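Local coordinates for CRISPR-associated protein CasA/Cse1 (Thermus thermophilus, PDB 4AN8) that serves as a subunit of the type I-E CRISPR Cascade ribonucleoprotein complex, part of an adaptive immune system that probably protects the bacterium against viruses and plasmids, at residues Trp18-Lys23 / Ala54-Leu59; Pro189-Pro194 / Pro280-Arg285; Arg344-Val349 / Ile358-Tyr363; Glu376-Ala381 / Gly439-Phe444. All coordinates share one frame; numbering follows the deposited sequence. Where two conformers were deposited one is given.

Contact 1. Residues Trp18-Lys23 / Ala54-Leu59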
# COMPACT_ATOMS: atom_id res chain seq x y z
N TRP A 18 -4.88 -18.76 10.18
CA TRP A 18 -4.45 -18.44 8.83
C TRP A 18 -3.84 -17.04 8.74
O TRP A 18 -3.19 -16.71 7.75
CB TRP A 18 -5.60 -18.58 7.81
CG TRP A 18 -6.71 -17.62 8.00
CD1 TRP A 18 -7.65 -17.62 8.99
CD2 TRP A 18 -7.03 -16.50 7.15
NE1 TRP A 18 -8.51 -16.56 8.83
CE2 TRP A 18 -8.15 -15.86 7.70
CE3 TRP A 18 -6.45 -15.97 5.98
CZ2 TRP A 18 -8.72 -14.73 7.12
CZ3 TRP A 18 -7.02 -14.85 5.41
CH2 TRP A 18 -8.13 -14.24 5.98
N ILE A 19 -4.04 -16.24 9.78
CA ILE A 19 -3.53 -14.87 9.84
C ILE A 19 -2.21 -14.87 10.64
O ILE A 19 -2.20 -15.13 11.85
CB ILE A 19 -4.55 -13.92 10.52
CG1 ILE A 19 -5.90 -13.96 9.80
CG2 ILE A 19 -4.02 -12.49 10.60
CD1 ILE A 19 -6.98 -13.19 10.52
N PRO A 20 -1.09 -14.58 9.96
CA PRO A 20 0.20 -14.61 10.66
C PRO A 20 0.43 -13.36 11.50
O PRO A 20 0.57 -12.27 10.93
CB PRO A 20 1.22 -14.67 9.51
CG PRO A 20 0.44 -14.44 8.24
CD PRO A 20 -0.97 -14.07 8.59
N VAL A 21 0.50 -13.51 12.82
CA VAL A 21 0.76 -12.37 13.70
C VAL A 21 1.97 -12.61 14.60
O VAL A 21 2.24 -13.73 15.01
CB VAL A 21 -0.49 -12.05 14.60
CG1 VAL A 21 -1.65 -11.51 13.78
CG2 VAL A 21 -0.91 -13.31 15.35
N LEU A 22 2.69 -11.55 14.93
CA LEU A 22 3.82 -11.66 15.84
C LEU A 22 3.33 -11.64 17.28
O LEU A 22 2.60 -10.74 17.70
CB LEU A 22 4.80 -10.52 15.58
CG LEU A 22 6.27 -10.63 16.00
CD1 LEU A 22 6.91 -11.88 15.45
CD2 LEU A 22 7.01 -9.38 15.51
N LYS A 23 3.69 -12.67 18.04
CA LYS A 23 3.29 -12.76 19.44
C LYS A 23 4.46 -13.24 20.28
O LYS A 23 4.99 -14.32 20.04
CB LYS A 23 2.12 -13.72 19.60
CG LYS A 23 1.62 -13.79 21.02
CD LYS A 23 0.39 -14.66 21.15
CE LYS A 23 -0.26 -14.44 22.51
NZ LYS A 23 -1.17 -15.57 22.88
N ALA A 54 -1.49 -5.86 3.60
CA ALA A 54 -2.50 -4.84 3.27
C ALA A 54 -3.91 -5.42 3.36
O ALA A 54 -4.76 -4.86 4.05
CB ALA A 54 -2.26 -4.28 1.89
N VAL A 55 -4.12 -6.55 2.69
CA VAL A 55 -5.46 -7.13 2.62
C VAL A 55 -5.92 -7.75 3.93
O VAL A 55 -7.10 -7.69 4.24
CB VAL A 55 -5.64 -8.17 1.49
CG1 VAL A 55 -5.44 -7.53 0.17
CG2 VAL A 55 -4.72 -9.38 1.69
N LEU A 56 -5.00 -8.29 4.72
CA LEU A 56 -5.39 -8.83 6.02
C LEU A 56 -5.94 -7.72 6.93
O LEU A 56 -6.99 -7.91 7.57
CB LEU A 56 -4.24 -9.61 6.68
CG LEU A 56 -3.78 -10.89 5.96
CD1 LEU A 56 -2.43 -11.42 6.50
CD2 LEU A 56 -4.84 -11.94 6.04
N HIS A 57 -5.29 -6.56 6.96
CA HIS A 57 -5.83 -5.41 7.68
C HIS A 57 -7.16 -4.96 7.12
O HIS A 57 -8.05 -4.61 7.89
CB HIS A 57 -4.88 -4.21 7.65
CG HIS A 57 -3.69 -4.36 8.52
ND1 HIS A 57 -2.49 -4.86 8.06
CD2 HIS A 57 -3.51 -4.11 9.84
CE1 HIS A 57 -1.62 -4.90 9.06
NE2 HIS A 57 -2.22 -4.44 10.14
N ARG A 58 -7.30 -4.94 5.79
CA ARG A 58 -8.55 -4.43 5.18
C ARG A 58 -9.75 -5.35 5.45
O ARG A 58 -10.85 -4.87 5.68
CB ARG A 58 -8.40 -4.15 3.67
CG ARG A 58 -7.34 -3.08 3.36
CD ARG A 58 -6.78 -3.17 1.92
NE ARG A 58 -7.81 -2.89 0.92
CZ ARG A 58 -8.22 -1.67 0.59
NH1 ARG A 58 -7.70 -0.62 1.20
NH2 ARG A 58 -9.18 -1.50 -0.32
N LEU A 59 -9.53 -6.65 5.43
CA LEU A 59 -10.55 -7.61 5.84
C LEU A 59 -10.96 -7.41 7.33
O LEU A 59 -12.15 -7.34 7.66
CB LEU A 59 -10.08 -9.03 5.58
CG LEU A 59 -11.06 -10.13 6.00
CD1 LEU A 59 -12.42 -9.94 5.32
CD2 LEU A 59 -10.50 -11.55 5.70

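Contact 2. Residues Pro189-Pro194 / Pro280-Arg285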
# COMPACT_ATOMS: atom_id res chain seq x y z
N PRO A 189 -2.79 1.83 -6.55
CA PRO A 189 -2.37 2.91 -5.66
C PRO A 189 -1.52 2.40 -4.53
O PRO A 189 -1.59 1.22 -4.18
CB PRO A 189 -3.69 3.45 -5.10
CG PRO A 189 -4.62 2.29 -5.19
CD PRO A 189 -4.21 1.50 -6.39
N ALA A 190 -0.74 3.30 -3.97
CA ALA A 190 0.02 3.03 -2.77
C ALA A 190 -0.94 3.10 -1.59
O ALA A 190 -1.75 4.01 -1.51
CB ALA A 190 1.11 4.07 -2.63
N LEU A 191 -0.86 2.14 -0.67
CA LEU A 191 -1.77 2.14 0.48
C LEU A 191 -1.11 2.70 1.75
O LEU A 191 -0.01 2.25 2.12
CB LEU A 191 -2.28 0.73 0.73
CG LEU A 191 -3.01 0.13 -0.49
CD1 LEU A 191 -3.53 -1.28 -0.16
CD2 LEU A 191 -4.16 1.04 -0.96
N PHE A 192 -1.77 3.65 2.39
CA PHE A 192 -1.28 4.22 3.65
C PHE A 192 -1.83 3.47 4.86
O PHE A 192 -3.05 3.46 5.10
CB PHE A 192 -1.59 5.71 3.76
CG PHE A 192 -0.83 6.54 2.77
CD1 PHE A 192 -1.18 6.53 1.43
CD2 PHE A 192 0.24 7.32 3.17
CE1 PHE A 192 -0.49 7.30 0.51
CE2 PHE A 192 0.96 8.09 2.25
CZ PHE A 192 0.59 8.08 0.92
N LEU A 193 -0.92 2.86 5.61
CA LEU A 193 -1.32 2.10 6.78
C LEU A 193 -0.59 2.54 8.03
O LEU A 193 0.46 2.00 8.37
CB LEU A 193 -1.08 0.60 6.55
CG LEU A 193 -1.49 -0.28 7.72
CD1 LEU A 193 -2.96 -0.71 7.57
CD2 LEU A 193 -0.56 -1.48 7.86
N PRO A 194 -1.13 3.54 8.74
CA PRO A 194 -0.54 3.93 10.02
C PRO A 194 -0.48 2.72 10.95
O PRO A 194 -1.34 1.83 10.89
CB PRO A 194 -1.53 4.95 10.57
CG PRO A 194 -2.15 5.52 9.36
CD PRO A 194 -2.28 4.38 8.39
N PRO A 280 -10.08 4.78 1.76
CA PRO A 280 -9.41 5.46 2.89
C PRO A 280 -7.89 5.32 2.86
O PRO A 280 -7.21 6.19 3.38
CB PRO A 280 -9.95 4.70 4.11
CG PRO A 280 -11.31 4.22 3.67
CD PRO A 280 -11.17 3.89 2.19
N MET A 281 -7.35 4.26 2.27
CA MET A 281 -5.90 4.08 2.31
C MET A 281 -5.19 4.77 1.15
O MET A 281 -3.95 4.72 1.04
CB MET A 281 -5.55 2.61 2.39
CG MET A 281 -5.88 2.00 3.76
SD MET A 281 -5.68 0.20 3.73
CE MET A 281 -6.21 -0.21 5.41
N VAL A 282 -5.97 5.41 0.28
CA VAL A 282 -5.43 5.92 -0.96
C VAL A 282 -5.33 7.44 -0.93
O VAL A 282 -6.25 8.11 -0.47
CB VAL A 282 -6.33 5.49 -2.14
CG1 VAL A 282 -5.95 6.22 -3.41
CG2 VAL A 282 -6.28 3.97 -2.31
N ALA A 283 -4.21 7.97 -1.41
CA ALA A 283 -3.98 9.41 -1.48
C ALA A 283 -3.97 9.90 -2.93
O ALA A 283 -3.81 9.12 -3.87
CB ALA A 283 -2.70 9.75 -0.82
N GLN A 284 -4.14 11.20 -3.14
CA GLN A 284 -4.17 11.71 -4.50
C GLN A 284 -3.33 12.97 -4.64
O GLN A 284 -3.02 13.65 -3.65
CB GLN A 284 -5.61 11.96 -4.96
CG GLN A 284 -6.38 10.69 -5.32
CD GLN A 284 -7.82 10.96 -5.73
OE1 GLN A 284 -8.49 11.81 -5.15
NE2 GLN A 284 -8.29 10.25 -6.76
N ARG A 285 -2.96 13.25 -5.89
CA ARG A 285 -2.12 14.38 -6.24
C ARG A 285 -2.60 14.94 -7.59
O ARG A 285 -3.32 14.25 -8.34
CB ARG A 285 -0.67 13.89 -6.34
CG ARG A 285 0.32 14.92 -6.78
CD ARG A 285 1.46 14.31 -7.60
NE ARG A 285 2.28 15.37 -8.18
CZ ARG A 285 3.57 15.55 -7.93
NH1 ARG A 285 4.23 14.71 -7.14
NH2 ARG A 285 4.21 16.56 -8.50
O HOH W 1 -2.22 6.32 -2.63

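Contact 3. Residues Arg344-Val349 / Ile358-Tyr363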
# COMPACT_ATOMS: atom_id res chain seq x y z
N ARG A 344 3.24 2.83 7.54
CA ARG A 344 3.65 1.87 6.52
C ARG A 344 3.00 2.19 5.18
O ARG A 344 1.81 2.51 5.12
CB ARG A 344 3.33 0.46 6.95
CG ARG A 344 4.00 0.09 8.22
CD ARG A 344 3.93 -1.38 8.42
NE ARG A 344 4.94 -1.82 9.37
CZ ARG A 344 5.45 -3.04 9.39
NH1 ARG A 344 5.04 -3.93 8.48
NH2 ARG A 344 6.36 -3.36 10.29
N VAL A 345 3.78 2.13 4.11
CA VAL A 345 3.21 2.24 2.78
C VAL A 345 3.34 0.88 2.10
O VAL A 345 4.43 0.30 2.07
CB VAL A 345 3.88 3.32 1.93
CG1 VAL A 345 3.20 3.38 0.55
CG2 VAL A 345 3.80 4.69 2.64
N LEU A 346 2.23 0.36 1.61
CA LEU A 346 2.16 -0.95 0.97
C LEU A 346 1.54 -0.85 -0.42
O LEU A 346 0.57 -0.12 -0.61
CB LEU A 346 1.32 -1.91 1.81
CG LEU A 346 1.60 -1.96 3.31
CD1 LEU A 346 0.54 -2.79 4.05
CD2 LEU A 346 3.01 -2.48 3.57
N GLY A 347 2.08 -1.58 -1.39
CA GLY A 347 1.53 -1.57 -2.73
C GLY A 347 2.41 -2.25 -3.78
O GLY A 347 3.46 -2.80 -3.45
N GLN A 348 1.98 -2.22 -5.04
CA GLN A 348 2.71 -2.83 -6.14
C GLN A 348 3.27 -1.74 -7.00
O GLN A 348 2.64 -0.70 -7.16
CB GLN A 348 1.77 -3.63 -7.07
CG GLN A 348 0.75 -4.41 -6.40
CD GLN A 348 0.02 -5.34 -7.34
OE1 GLN A 348 0.31 -6.53 -7.38
NE2 GLN A 348 -0.97 -4.82 -8.06
N VAL A 349 4.43 -1.98 -7.59
CA VAL A 349 4.88 -1.14 -8.68
C VAL A 349 4.38 -1.83 -9.94
O VAL A 349 4.68 -3.01 -10.18
CB VAL A 349 6.41 -1.05 -8.76
CG1 VAL A 349 6.81 -0.02 -9.83
CG2 VAL A 349 6.96 -0.67 -7.40
N ILE A 358 6.91 -5.35 -5.58
CA ILE A 358 6.02 -5.25 -4.45
C ILE A 358 6.82 -4.65 -3.31
O ILE A 358 7.93 -5.08 -3.03
CB ILE A 358 5.43 -6.63 -4.17
CG1 ILE A 358 4.30 -6.89 -5.16
CG2 ILE A 358 4.93 -6.76 -2.80
CD1 ILE A 358 4.07 -8.33 -5.41
N ARG A 359 6.29 -3.61 -2.67
CA ARG A 359 7.10 -2.84 -1.73
C ARG A 359 6.38 -2.52 -0.43
O ARG A 359 5.17 -2.26 -0.42
CB ARG A 359 7.58 -1.54 -2.39
CG ARG A 359 8.94 -1.69 -3.04
CD ARG A 359 9.23 -0.63 -4.09
NE ARG A 359 9.13 0.74 -3.59
CZ ARG A 359 9.17 1.82 -4.37
NH1 ARG A 359 9.33 1.65 -5.69
NH2 ARG A 359 9.07 3.04 -3.87
N ARG A 360 7.17 -2.55 0.65
CA ARG A 360 6.77 -2.11 1.97
C ARG A 360 7.68 -0.95 2.38
O ARG A 360 8.89 -1.10 2.51
CB ARG A 360 6.88 -3.26 2.98
CG ARG A 360 6.80 -2.86 4.46
CD ARG A 360 6.23 -3.98 5.36
NE ARG A 360 6.68 -5.30 4.92
CZ ARG A 360 5.91 -6.37 4.77
NH1 ARG A 360 4.62 -6.35 5.03
NH2 ARG A 360 6.45 -7.50 4.35
N GLU A 361 7.11 0.23 2.59
CA GLU A 361 7.92 1.33 3.11
C GLU A 361 7.48 1.79 4.50
O GLU A 361 6.30 1.78 4.81
CB GLU A 361 7.97 2.49 2.12
CG GLU A 361 9.21 2.41 1.28
CD GLU A 361 9.03 2.99 -0.08
OE1 GLU A 361 8.47 4.11 -0.19
OE2 GLU A 361 9.46 2.32 -1.05
N VAL A 362 8.44 2.15 5.33
CA VAL A 362 8.15 2.55 6.68
C VAL A 362 8.64 3.98 6.91
O VAL A 362 9.77 4.33 6.55
CB VAL A 362 8.79 1.58 7.69
CG1 VAL A 362 8.34 1.90 9.11
CG2 VAL A 362 8.42 0.15 7.35
N TYR A 363 7.79 4.82 7.49
CA TYR A 363 8.16 6.21 7.77
C TYR A 363 7.71 6.54 9.17
O TYR A 363 6.78 5.94 9.69
CB TYR A 363 7.49 7.17 6.80
CG TYR A 363 7.89 6.95 5.37
CD1 TYR A 363 9.09 7.46 4.89
CD2 TYR A 363 7.10 6.20 4.51
CE1 TYR A 363 9.48 7.24 3.60
CE2 TYR A 363 7.48 5.98 3.20
CZ TYR A 363 8.67 6.50 2.75
OH TYR A 363 9.08 6.30 1.45

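Contact 4. Residues Glu376-Ala381 / Gly439-Phe444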
# COMPACT_ATOMS: atom_id res chain seq x y z
N GLU A 376 4.23 23.48 5.53
CA GLU A 376 5.08 24.48 4.91
C GLU A 376 6.51 23.97 4.85
O GLU A 376 7.16 24.04 3.80
CB GLU A 376 5.01 25.79 5.71
CG GLU A 376 6.21 26.71 5.55
CD GLU A 376 6.20 27.85 6.56
OE1 GLU A 376 5.12 28.40 6.85
OE2 GLU A 376 7.29 28.19 7.08
N ASN A 377 7.00 23.46 5.97
CA ASN A 377 8.34 22.88 6.02
C ASN A 377 8.53 21.74 5.02
O ASN A 377 9.56 21.65 4.35
CB ASN A 377 8.70 22.42 7.43
CG ASN A 377 8.94 23.56 8.36
OD1 ASN A 377 9.30 24.65 7.92
ND2 ASN A 377 8.73 23.34 9.65
N LEU A 378 7.53 20.87 4.92
CA LEU A 378 7.60 19.73 4.03
C LEU A 378 7.66 20.21 2.58
O LEU A 378 8.46 19.72 1.79
CB LEU A 378 6.40 18.80 4.24
CG LEU A 378 6.39 17.48 3.47
CD1 LEU A 378 7.68 16.67 3.71
CD2 LEU A 378 5.16 16.65 3.86
N GLU A 379 6.82 21.19 2.25
CA GLU A 379 6.82 21.78 0.92
C GLU A 379 8.21 22.32 0.55
O GLU A 379 8.74 22.03 -0.53
CB GLU A 379 5.76 22.89 0.86
CG GLU A 379 5.33 23.30 -0.54
CD GLU A 379 4.12 24.23 -0.53
OE1 GLU A 379 3.49 24.40 0.54
OE2 GLU A 379 3.78 24.80 -1.59
N LYS A 380 8.82 23.10 1.44
CA LYS A 380 10.15 23.66 1.18
C LYS A 380 11.20 22.56 1.06
O LYS A 380 12.00 22.57 0.13
CB LYS A 380 10.57 24.62 2.31
CG LYS A 380 9.78 25.92 2.41
CD LYS A 380 10.33 26.79 3.55
CE LYS A 380 9.43 27.99 3.86
NZ LYS A 380 9.22 28.87 2.67
N ALA A 381 11.22 21.64 2.02
CA ALA A 381 12.22 20.58 2.05
C ALA A 381 12.22 19.83 0.73
O ALA A 381 13.28 19.55 0.17
CB ALA A 381 11.92 19.61 3.19
N GLY A 439 17.84 7.65 3.03
CA GLY A 439 18.30 7.48 4.39
C GLY A 439 18.12 8.72 5.26
O GLY A 439 17.91 8.62 6.47
N ALA A 440 18.22 9.90 4.66
CA ALA A 440 18.12 11.12 5.44
C ALA A 440 16.67 11.53 5.68
O ALA A 440 16.36 12.19 6.68
CB ALA A 440 18.88 12.26 4.77
N PHE A 441 15.77 11.15 4.77
CA PHE A 441 14.40 11.64 4.88
C PHE A 441 13.67 11.36 6.20
O PHE A 441 13.03 12.26 6.74
CB PHE A 441 13.51 11.22 3.70
CG PHE A 441 12.14 11.85 3.76
CD1 PHE A 441 11.99 13.20 3.48
CD2 PHE A 441 11.03 11.12 4.15
CE1 PHE A 441 10.74 13.80 3.56
CE2 PHE A 441 9.78 11.71 4.23
CZ PHE A 441 9.64 13.05 3.92
N PRO A 442 13.75 10.12 6.72
CA PRO A 442 13.06 9.79 7.98
C PRO A 442 13.45 10.69 9.14
O PRO A 442 12.57 11.02 9.95
CB PRO A 442 13.52 8.36 8.28
CG PRO A 442 13.81 7.78 6.92
CD PRO A 442 14.28 8.92 6.05
N ARG A 443 14.72 11.07 9.24
CA ARG A 443 15.21 11.92 10.33
C ARG A 443 14.59 13.29 10.22
O ARG A 443 14.06 13.82 11.18
CB ARG A 443 16.74 12.05 10.28
CG ARG A 443 17.49 10.75 10.04
CD ARG A 443 18.98 10.96 10.30
NE ARG A 443 19.43 12.28 9.85
CZ ARG A 443 20.21 12.48 8.80
NH1 ARG A 443 20.65 11.45 8.08
NH2 ARG A 443 20.57 13.72 8.46
N PHE A 444 14.66 13.87 9.02
CA PHE A 444 13.98 15.13 8.78
C PHE A 444 12.47 15.00 9.04
O PHE A 444 11.88 15.81 9.75
CB PHE A 444 14.21 15.60 7.35
CG PHE A 444 13.25 16.66 6.91
CD1 PHE A 444 13.47 18.00 7.23
CD2 PHE A 444 12.10 16.33 6.21
CE1 PHE A 444 12.57 18.98 6.85
CE2 PHE A 444 11.20 17.29 5.83
CZ PHE A 444 11.42 18.62 6.15

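Contact 1. Residues Trp18-Lys23 / Ala54-Leu59
Trp18 and Ile19 form a classic beta bulge, both facing Val30 on the next strand, and from this irregular start of strand 19-23 Trp18, Ile19 and Pro20 reach Leu56 and Leu59 on a helix. No hydrogen bond crosses; carbon meets carbon throughout. On the strand side Trp18 contributes most, with the benzene half of its indole. CG of Trp18 sits between the backbone N and the carbonyl carbon (chi1 66°), and the far end of the ring comes close to the helix. There, CH2 of Trp18 is 3.6 Å from CD2 of Leu59, a methyl that arrives at the ring edge, close to its plane. One turn earlier, CD2 of Leu56 approaches obliquely, 3.7 Å from CZ3 of Trp18, as the two side chains run alongside, pointing opposite ways. The indole also has a neighbour from its own segment: CG1 of Ile19 lies over the centre of one face, 3.6 Å above the plane. That same CG1 is a looser neighbour of Leu56 CD2, at 4.4 Å. The other methyl of Leu56 is used as well, for CD1 meets CD of Pro20 at 3.7 Å, and these two side chains cross at about a right angle. Leu56 is therefore shared by three residues of the strand segment, of which Leu59 meets just Trp18. At its polar edge Trp18 gives NE1 to the carbonyl of Leu13. Helix 154-167 packs on Trp18 through Ala155 and Leu162, strands 26-30 and 44-45 pair with 19-23 on either side, and Ile45 of the latter also touches Leu56.

Contact 2. Residues Pro189-Pro194 / Pro280-Arg285
The ring of Phe192 is met at its edge by the carbonyl oxygen of Met281, which lies near the ring plane 3.3 Å from CD1. A bound water also sits at the edge, in plane. CB of Ala283 comes in obliquely, 3.6 Å from CE1 of Phe192. The Met281 oxygen has a stronger partner in the backbone N of Phe192: this hydrogen bond is 2.8 Å long and nearly straight (168° at the hydrogen), and it falls on a lone pair in the carbonyl plane. CA of Leu191 adds a CA-H...O contact to the same oxygen. Two residues further along, the water bridges the two segments, accepting from Ala283 N at 2.9 Å and lying within hydrogen-bonding distance of Ala190 O, to which it probably donates.

Apolar side chains fill in beside this polar seam. Met281 is extended beyond CG (chi2 171°, chi3 -177°), lies side by side with Leu193 and points the same way, its CE 3.9 Å from CD1 of Leu193. CG2 of Val282 touches CG of Pro189 at 3.7 Å and also meets CD2 of Leu191. Helix 50-67 adds Arg58 and Leu61 against Met281. With a single direct backbone bond and a water in place of the next, 280-283 meets the edge strand 191-195 of a three-stranded antiparallel sheet as a loop, then leads into strand 284-286, and does not pair with it as a regular strand.

Contact 3. Residues Arg344-Val349 / Ile358-Tyr363
Arg360 can be followed from its root outward, because Leu346 on the facing strand runs alongside it and points the same way. CB, CG and CD of Arg360 all lie near one methyl, CD2 of Leu346, the closest being CG at 3.9 Å. CG stands anti to the backbone N (chi1 167°), and the chain then bends at chi3 (37°), which turns NE. CD of Arg360 also meets NH1 of Arg344, 3.3 Å away, and NE lies 4.2 Å from that same NH1. The two arginines are side by side, their guanidinium planes 58° apart. At the tip, NH1 of Arg360 forms a salt bridge with Glu53 of helix 50-67, whose other carboxylate oxygen takes NH1 of Arg344.

Under these side chains the backbones pair antiparallel. Val345 and Glu361 make a hydrogen-bonded pair, with Val345 N to Glu361 O at 2.6 Å and Glu361 N to Val345 O at 2.7 Å. Gly347 and Arg359 form the next such pair; Arg359 N to Gly347 O is 3.0 Å, while the return bond is weak. On the opposite sheet face, Glu361 OE2 is gripped side-on by NE and NH2 of Arg359, the latter at 2.9 Å in a salt bridge, and NH1 of Arg359 goes to the carbonyl of Ser298. OE1 of Glu361 takes the hydroxyl of Tyr363, which comes from above the carboxylate plane. CG2 of Val345 touches the edge of the Tyr363 ring. Glu53 probably eases, without fully balancing, the repulsion between Arg344 and Arg360, while Glu361 probably offsets Arg359.

Contact 4. Residues Glu376-Ala381 / Gly439-Phe444
Phe441 is the first residue of 439-444 to touch the other helix: CD1 of Leu378 lies at the ring edge, near its plane, 4.1 Å from CZ of Phe441, and the two side chains cross at about a right angle. Phe441 also stacks on Trp304 and on Phe445, so Leu378 meets one member of a larger aromatic group. At Pro442 the helix kinks. Pro442 has no N-H to give, and the N atoms of Arg443 and Phe444 reach Ala440 O only weakly, the latter at 3.3 Å.

Phe444 follows, with CG anti to the backbone N (chi1 164°), and its ring reaches toward helix 372-403. CD1 of Leu378 lies at the edge of this ring, 4.2 Å from CE2, which places that one methyl against both phenylalanines. Asn377 O is also at the ring edge, 4.0 Å from CZ, while it accepts the helical bond from Ala381 N. CB of Ala381 neighbours the ring too, obliquely, but its modelled separation is too short for carbons and is doubtful. Trp457 of helix 453-476 meets Phe444 and gives NE1 to Ala381 O.

The segment axes stand 12.6 Å apart at an angle of 160°, nearly antiparallel, a spacing bridged by large aromatic side chains. No hydrogen bond crosses directly, so what joins the two helices here is apolar contact, chiefly the one methyl of Leu378 set against both rings.

In the fold
From the N terminus, contact 1 comes first, closing the 30 residues between 18-23 and 54-59. Contact 2 follows, bringing 280-285 back to 189-194 across 85 residues. Contact 3 is the short closure of the hairpin 342-351/354-364, and contact 4 brings helices 372-403 and 429-446 together, with 57 residues between 376-381 and 439-444. All four are in series; none nests or crosses. Strand 191-195 pairs with 342-351, so contacts 2 and 3 share one sheet. Helix 50-67 of contact 1 packs on both through Ala54. Contact 4, some 31 Å centre to centre from contact 1, joins the hairpin through Phe441 and Tyr363, leaving the sheet between the N-terminal part and the C-terminal helices.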